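PDB 3LX2: DNA polymerase sliding clamp 2, which probably serves as a ring-shaped sliding clamp, a homotrimer that encircles DNA and tethers the replicative polymerase and other proteins to it during replication. Local coordinates for residues 159-164 and 192-197; 198-203 and 226-231. One frame throughout, in Å; residues are numbered along the deposited sequence.

Overall arrangement
Both contacts use strand 196-201 of the C-terminal half of the clamp subunit, one after the other along the chain, with centres about 16 Å apart. Interaction 1 lies at the periphery, about 25 Å from the centre of the chain, where the strand runs beside the hairpin turn of 159-164; a backbone hydrogen bond and one proline ring carry it, and most of its touching residues are exposed. Interaction 2 is buried, about 13 Å from that centre, and joins the far end of the strand to 226-231 on a different sheet, through an aromatic ring packed on a leucine and a phenol bonded to a backbone carbonyl.

Interaction 1 (159-164 and 192-197); sequences ATPEKL and KMTKAK
The firmest link across the contact is the hydrogen bond from Ala159 N to Ala196 O, 3.2 Å long with an N-H...O angle of 153°. The donor lies in the carbonyl plane and reaches the oxygen well off the C=O axis, at 147°. It joins strand 154-159 to strand 196-201, its antiparallel neighbour in the same sheet, near Ala159 and Ala196. The methyls of the two alanines leave the sheet on one face, and Ala196 CB comes within 4.0 Å of Ala159 O. One step further the chains no longer pair: Ala159 O and Thr194 O, two acceptors, stand 3.7 Å apart. Here the side chain of Pro161 takes over. Pro161 CG meets the other segment 3.8 Å from Met193 O and 4.0 Å from Thr194 OG1, the proline and threonine side chains crossing obliquely, so the ring carbon touches a carbonyl and a hydroxyl. The Thr194 hydroxyl itself turns back on the preceding residue in a weak bond to Met193 O.

Pro161 owes its place to the turn that joins strands 154-159 and 164-169 into a beta hairpin. Thr160 N donates to Lys163 O at 2.9 Å, closing the turn, while Thr160 OG1, set by a chi1 of 73°, receives a weak bond from Glu162 N in the pattern of an ST turn. Behind the contact, His191 NE2 makes a weak hydrogen bond to Ala159 O, and both alanine methyls rest on Val132 of strand 132-137, which belongs to the long sheet that runs through both halves of the subunit.

Between these two segments one main-chain bond and apolar-to-polar touches, with no salt bridge and 198 Å² buried in total, do the work, so this end of the pairing depends little on charge.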
loop_
_atom_site.group_PDB
_atom_site.type_symbol
_atom_site.label_atom_id
_atom_site.label_comp_id
_atom_site.label_asym_id
_atom_site.label_seq_id
_atom_site.Cartn_x
_atom_site.Cartn_y
_atom_site.Cartn_z
ATOM N N ALA A 159 24.071 7.225 27.622
ATOM C CA ALA A 159 25.424 7.209 27.112
ATOM C C ALA A 159 26.532 7.064 28.165
ATOM O O ALA A 159 26.450 7.572 29.287
ATOM C CB ALA A 159 25.681 8.435 26.226
ATOM N N THR A 160 27.551 6.315 27.768
ATOM C CA THR A 160 28.907 6.465 28.295
ATOM C C THR A 160 29.666 7.118 27.112
ATOM O O THR A 160 29.012 7.464 26.098
ATOM C CB THR A 160 29.503 5.098 28.633
ATOM O OG1 THR A 160 29.842 4.404 27.412
ATOM C CG2 THR A 160 28.491 4.271 29.459
ATOM N N PRO A 161 31.016 7.297 27.222
ATOM C CA PRO A 161 31.789 7.897 26.136
ATOM C C PRO A 161 32.051 6.982 24.925
ATOM O O PRO A 161 32.407 7.488 23.855
ATOM C CB PRO A 161 33.108 8.276 26.818
ATOM C CG PRO A 161 32.769 8.394 28.255
ATOM C CD PRO A 161 31.812 7.272 28.454
ATOM N N GLU A 162 31.878 5.668 25.102
ATOM C CA GLU A 162 32.034 4.695 24.006
ATOM C C GLU A 162 30.693 4.146 23.573
ATOM O O GLU A 162 30.620 3.396 22.591
ATOM C CB GLU A 162 32.891 3.477 24.416
ATOM C CG GLU A 162 34.366 3.716 24.810
ATOM C CD GLU A 162 34.539 4.195 26.259
ATOM O OE1 GLU A 162 33.569 4.114 27.071
ATOM O OE2 GLU A 162 35.664 4.667 26.565
ATOM N N LYS A 163 29.642 4.504 24.312
ATOM C CA LYS A 163 28.399 3.756 24.252
ATOM C C LYS A 163 27.126 4.611 24.186
ATOM O O LYS A 163 26.805 5.374 25.138
ATOM C CB LYS A 163 28.321 2.764 25.427
ATOM C CG LYS A 163 27.781 1.366 25.042
ATOM C CD LYS A 163 27.968 0.341 26.197
ATOM C CE LYS A 163 28.578 -0.999 25.703
ATOM N NZ LYS A 163 29.138 -1.824 26.833
ATOM N N LEU A 164 26.401 4.449 23.072
ATOM C CA LEU A 164 25.079 5.047 22.900
ATOM C C LEU A 164 24.042 3.944 22.854
ATOM O O LEU A 164 24.022 3.120 21.929
ATOM C CB LEU A 164 25.003 5.915 21.623
ATOM C CG LEU A 164 23.680 6.697 21.439
ATOM C CD1 LEU A 164 23.572 7.856 22.376
ATOM C CD2 LEU A 164 23.515 7.191 20.017
ATOM N N LYS A 192 30.402 14.748 27.989
ATOM C CA LYS A 192 31.020 15.640 28.983
ATOM C C LYS A 192 30.758 15.113 30.388
ATOM O O LYS A 192 30.208 15.819 31.242
ATOM C CB LYS A 192 30.519 17.082 28.841
ATOM C CG LYS A 192 31.597 18.107 28.489
ATOM C CD LYS A 192 31.030 19.514 28.498
ATOM C CE LYS A 192 30.168 19.759 27.270
ATOM N NZ LYS A 192 29.321 20.975 27.469
ATOM N N MET A 193 31.152 13.857 30.595
ATOM C CA MET A 193 31.070 13.140 31.870
ATOM C C MET A 193 31.049 11.646 31.554
ATOM O O MET A 193 31.750 11.193 30.637
ATOM C CB MET A 193 29.847 13.547 32.703
ATOM C CG MET A 193 29.920 13.169 34.181
ATOM S SD MET A 193 28.262 13.280 34.919
ATOM C CE MET A 193 28.457 12.335 36.455
ATOM N N THR A 194 30.223 10.895 32.283
ATOM C CA THR A 194 30.306 9.443 32.271
ATOM C C THR A 194 28.992 8.673 32.553
ATOM O O THR A 194 28.841 7.538 32.098
ATOM C CB THR A 194 31.523 8.974 33.149
ATOM O OG1 THR A 194 32.531 8.413 32.291
ATOM C CG2 THR A 194 31.129 7.959 34.265
ATOM N N LYS A 195 28.045 9.269 33.278
ATOM C CA LYS A 195 26.744 8.615 33.474
ATOM C C LYS A 195 25.646 9.549 32.993
ATOM O O LYS A 195 25.553 10.674 33.494
ATOM C CB LYS A 195 26.496 8.253 34.952
ATOM C CG LYS A 195 27.725 7.777 35.772
ATOM C CD LYS A 195 27.331 7.069 37.071
ATOM C CE LYS A 195 26.946 5.599 36.825
ATOM N NZ LYS A 195 26.367 4.931 38.038
ATOM N N ALA A 196 24.816 9.095 32.041
ATOM C CA ALA A 196 23.741 9.956 31.465
ATOM C C ALA A 196 22.447 9.230 31.037
ATOM O O ALA A 196 22.473 8.406 30.132
ATOM C CB ALA A 196 24.292 10.785 30.313
ATOM N N LYS A 197 21.320 9.577 31.662
ATOM C CA LYS A 197 20.086 8.802 31.478
ATOM C C LYS A 197 18.766 9.614 31.536
ATOM O O LYS A 197 18.463 10.264 32.539
ATOM C CB LYS A 197 20.045 7.619 32.474
ATOM C CG LYS A 197 18.761 6.790 32.427
ATOM C CD LYS A 197 18.446 6.034 33.734
ATOM C CE LYS A 197 19.130 4.659 33.799
ATOM N NZ LYS A 197 18.291 3.594 34.465
#

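Interaction 2 (198-203 and 226-231); sequences SAYGVA and IPLLLK
The ring of Tyr200 has Leu228 over one face and a backbone carbonyl at its edge. Leu228 CB sits 3.5 Å from the ring centroid, 18° off the normal, in a CH-pi contact displaced toward the rim, where it is 3.4 Å from Tyr200 CZ. The two side chains cross obliquely, and the end of the leucine continues across to bring Leu228 CD2 to 4.2 Å from Tyr200 CD2. At the edge, in the ring plane, Tyr200 OH donates to Ile226 O across 2.7 Å; the phenol oxygen lies nearly along the C=O axis, at 174°. Tyr200 CG stands anti to its own carbonyl carbon (chi1 -48°), a setting that carries the ring off strand 196-201 toward the second segment. Ser198 OG, two residues back on that strand, is 2.9 Å from Tyr200 OH.

Strand 196-201 and strand 228-234 belong to different sheets of one domain of the clamp, and the tyrosine bridges the layer between them. Phe222 and Ile220 of strand 217-222 extend this interior, touching Tyr200 and Leu228 respectively, while Phe157 reaches Leu228 from the sheet of the tyrosine. Just past the ring the chain leaves its strand: Gly201 is the N-cap of helix 202-209.

The acceptor carbonyl precedes Pro227, so the phenol grips the approach to strand 228-234 from the inside while the side chains of Ile226 and Pro227 start off away from it. In PCNAs the corresponding proline lines the pocket for PIP-box peptides, and Pro227, which touches Leu128 and Pro246, is probably placed for the same role.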
loop_
_atom_site.group_PDB
_atom_site.type_symbol
_atom_site.label_atom_id
_atom_site.label_comp_id
_atom_site.label_asym_id
_atom_site.label_seq_id
_atom_site.Cartn_x
_atom_site.Cartn_y
_atom_site.Cartn_z
ATOM N N SER A 198 17.966 9.524 30.466
ATOM C CA SER A 198 16.614 10.085 30.475
ATOM C C SER A 198 15.591 9.301 29.625
ATOM O O SER A 198 15.965 8.477 28.767
ATOM C CB SER A 198 16.661 11.537 30.010
ATOM O OG SER A 198 15.346 12.015 29.799
ATOM N N ALA A 199 14.314 9.597 29.861
ATOM C CA ALA A 199 13.225 8.972 29.146
ATOM C C ALA A 199 12.317 9.975 28.441
ATOM O O ALA A 199 11.890 10.989 29.029
ATOM C CB ALA A 199 12.382 8.113 30.084
ATOM N N TYR A 200 11.964 9.621 27.207
ATOM C CA TYR A 200 11.092 10.448 26.402
ATOM C C TYR A 200 10.018 9.564 25.796
ATOM O O TYR A 200 10.121 8.308 25.798
ATOM C CB TYR A 200 11.908 11.186 25.325
ATOM C CG TYR A 200 13.131 11.840 25.907
ATOM C CD1 TYR A 200 13.041 13.080 26.486
ATOM C CD2 TYR A 200 14.357 11.198 25.919
ATOM C CE1 TYR A 200 14.143 13.670 27.061
ATOM C CE2 TYR A 200 15.486 11.783 26.501
ATOM C CZ TYR A 200 15.360 13.029 27.060
ATOM O OH TYR A 200 16.422 13.668 27.653
ATOM N N GLY A 201 8.976 10.222 25.316
ATOM C CA GLY A 201 7.831 9.520 24.817
ATOM C C GLY A 201 8.096 8.996 23.431
ATOM O O GLY A 201 8.337 9.765 22.503
ATOM N N VAL A 202 8.069 7.682 23.279
ATOM C CA VAL A 202 8.206 7.062 21.976
ATOM C C VAL A 202 7.384 7.707 20.851
ATOM O O VAL A 202 7.880 7.901 19.699
ATOM C CB VAL A 202 7.898 5.565 22.104
ATOM C CG1 VAL A 202 7.644 4.910 20.758
ATOM C CG2 VAL A 202 9.066 4.903 22.804
ATOM N N ALA A 203 6.141 8.031 21.170
ATOM C CA ALA A 203 5.181 8.462 20.167
ATOM C C ALA A 203 5.725 9.729 19.600
ATOM O O ALA A 203 5.848 9.897 18.385
ATOM C CB ALA A 203 3.837 8.733 20.815
ATOM N N ILE A 226 16.250 15.990 31.586
ATOM C CA ILE A 226 16.341 17.289 30.879
ATOM C C ILE A 226 15.877 17.168 29.389
ATOM O O ILE A 226 15.983 16.086 28.793
ATOM C CB ILE A 226 17.753 17.922 31.126
ATOM C CG1 ILE A 226 17.673 18.855 32.345
ATOM C CG2 ILE A 226 18.331 18.656 29.914
ATOM C CD1 ILE A 226 17.562 18.154 33.738
ATOM N N PRO A 227 15.291 18.241 28.811
ATOM C CA PRO A 227 14.729 18.091 27.455
ATOM C C PRO A 227 15.699 17.431 26.469
ATOM O O PRO A 227 16.902 17.664 26.555
ATOM C CB PRO A 227 14.432 19.522 27.045
ATOM C CG PRO A 227 14.251 20.283 28.330
ATOM C CD PRO A 227 14.875 19.506 29.450
ATOM N N LEU A 228 15.207 16.566 25.585
ATOM C CA LEU A 228 16.063 15.990 24.524
ATOM C C LEU A 228 16.083 16.916 23.303
ATOM O O LEU A 228 15.039 17.412 22.907
ATOM C CB LEU A 228 15.519 14.630 24.083
ATOM C CG LEU A 228 15.948 14.046 22.714
ATOM C CD1 LEU A 228 17.356 13.454 22.780
ATOM C CD2 LEU A 228 14.962 12.968 22.209
ATOM N N LEU A 229 17.254 17.109 22.689
ATOM C CA LEU A 229 17.326 17.790 21.358
ATOM C C LEU A 229 17.489 16.804 20.205
ATOM O O LEU A 229 18.313 15.906 20.265
ATOM C CB LEU A 229 18.414 18.863 21.277
ATOM C CG LEU A 229 18.675 19.438 19.850
ATOM C CD1 LEU A 229 17.513 20.344 19.313
ATOM C CD2 LEU A 229 20.059 20.151 19.664
ATOM N N LEU A 230 16.663 16.952 19.181
ATOM C CA LEU A 230 16.900 16.296 17.909
ATOM C C LEU A 230 16.827 17.421 16.873
ATOM O O LEU A 230 15.809 18.149 16.764
ATOM C CB LEU A 230 15.838 15.256 17.574
ATOM C CG LEU A 230 15.466 14.067 18.453
ATOM C CD1 LEU A 230 14.557 13.183 17.665
ATOM C CD2 LEU A 230 16.690 13.275 18.857
ATOM N N LYS A 231 17.926 17.542 16.142
ATOM C CA LYS A 231 18.132 18.609 15.197
ATOM C C LYS A 231 18.505 18.028 13.830
ATOM O O LYS A 231 19.367 17.126 13.726
ATOM C CB LYS A 231 19.234 19.523 15.713
ATOM C CG LYS A 231 19.759 20.597 14.729
ATOM C CD LYS A 231 20.690 21.507 15.540
ATOM C CE LYS A 231 21.359 22.547 14.677
ATOM N NZ LYS A 231 21.825 23.690 15.518
#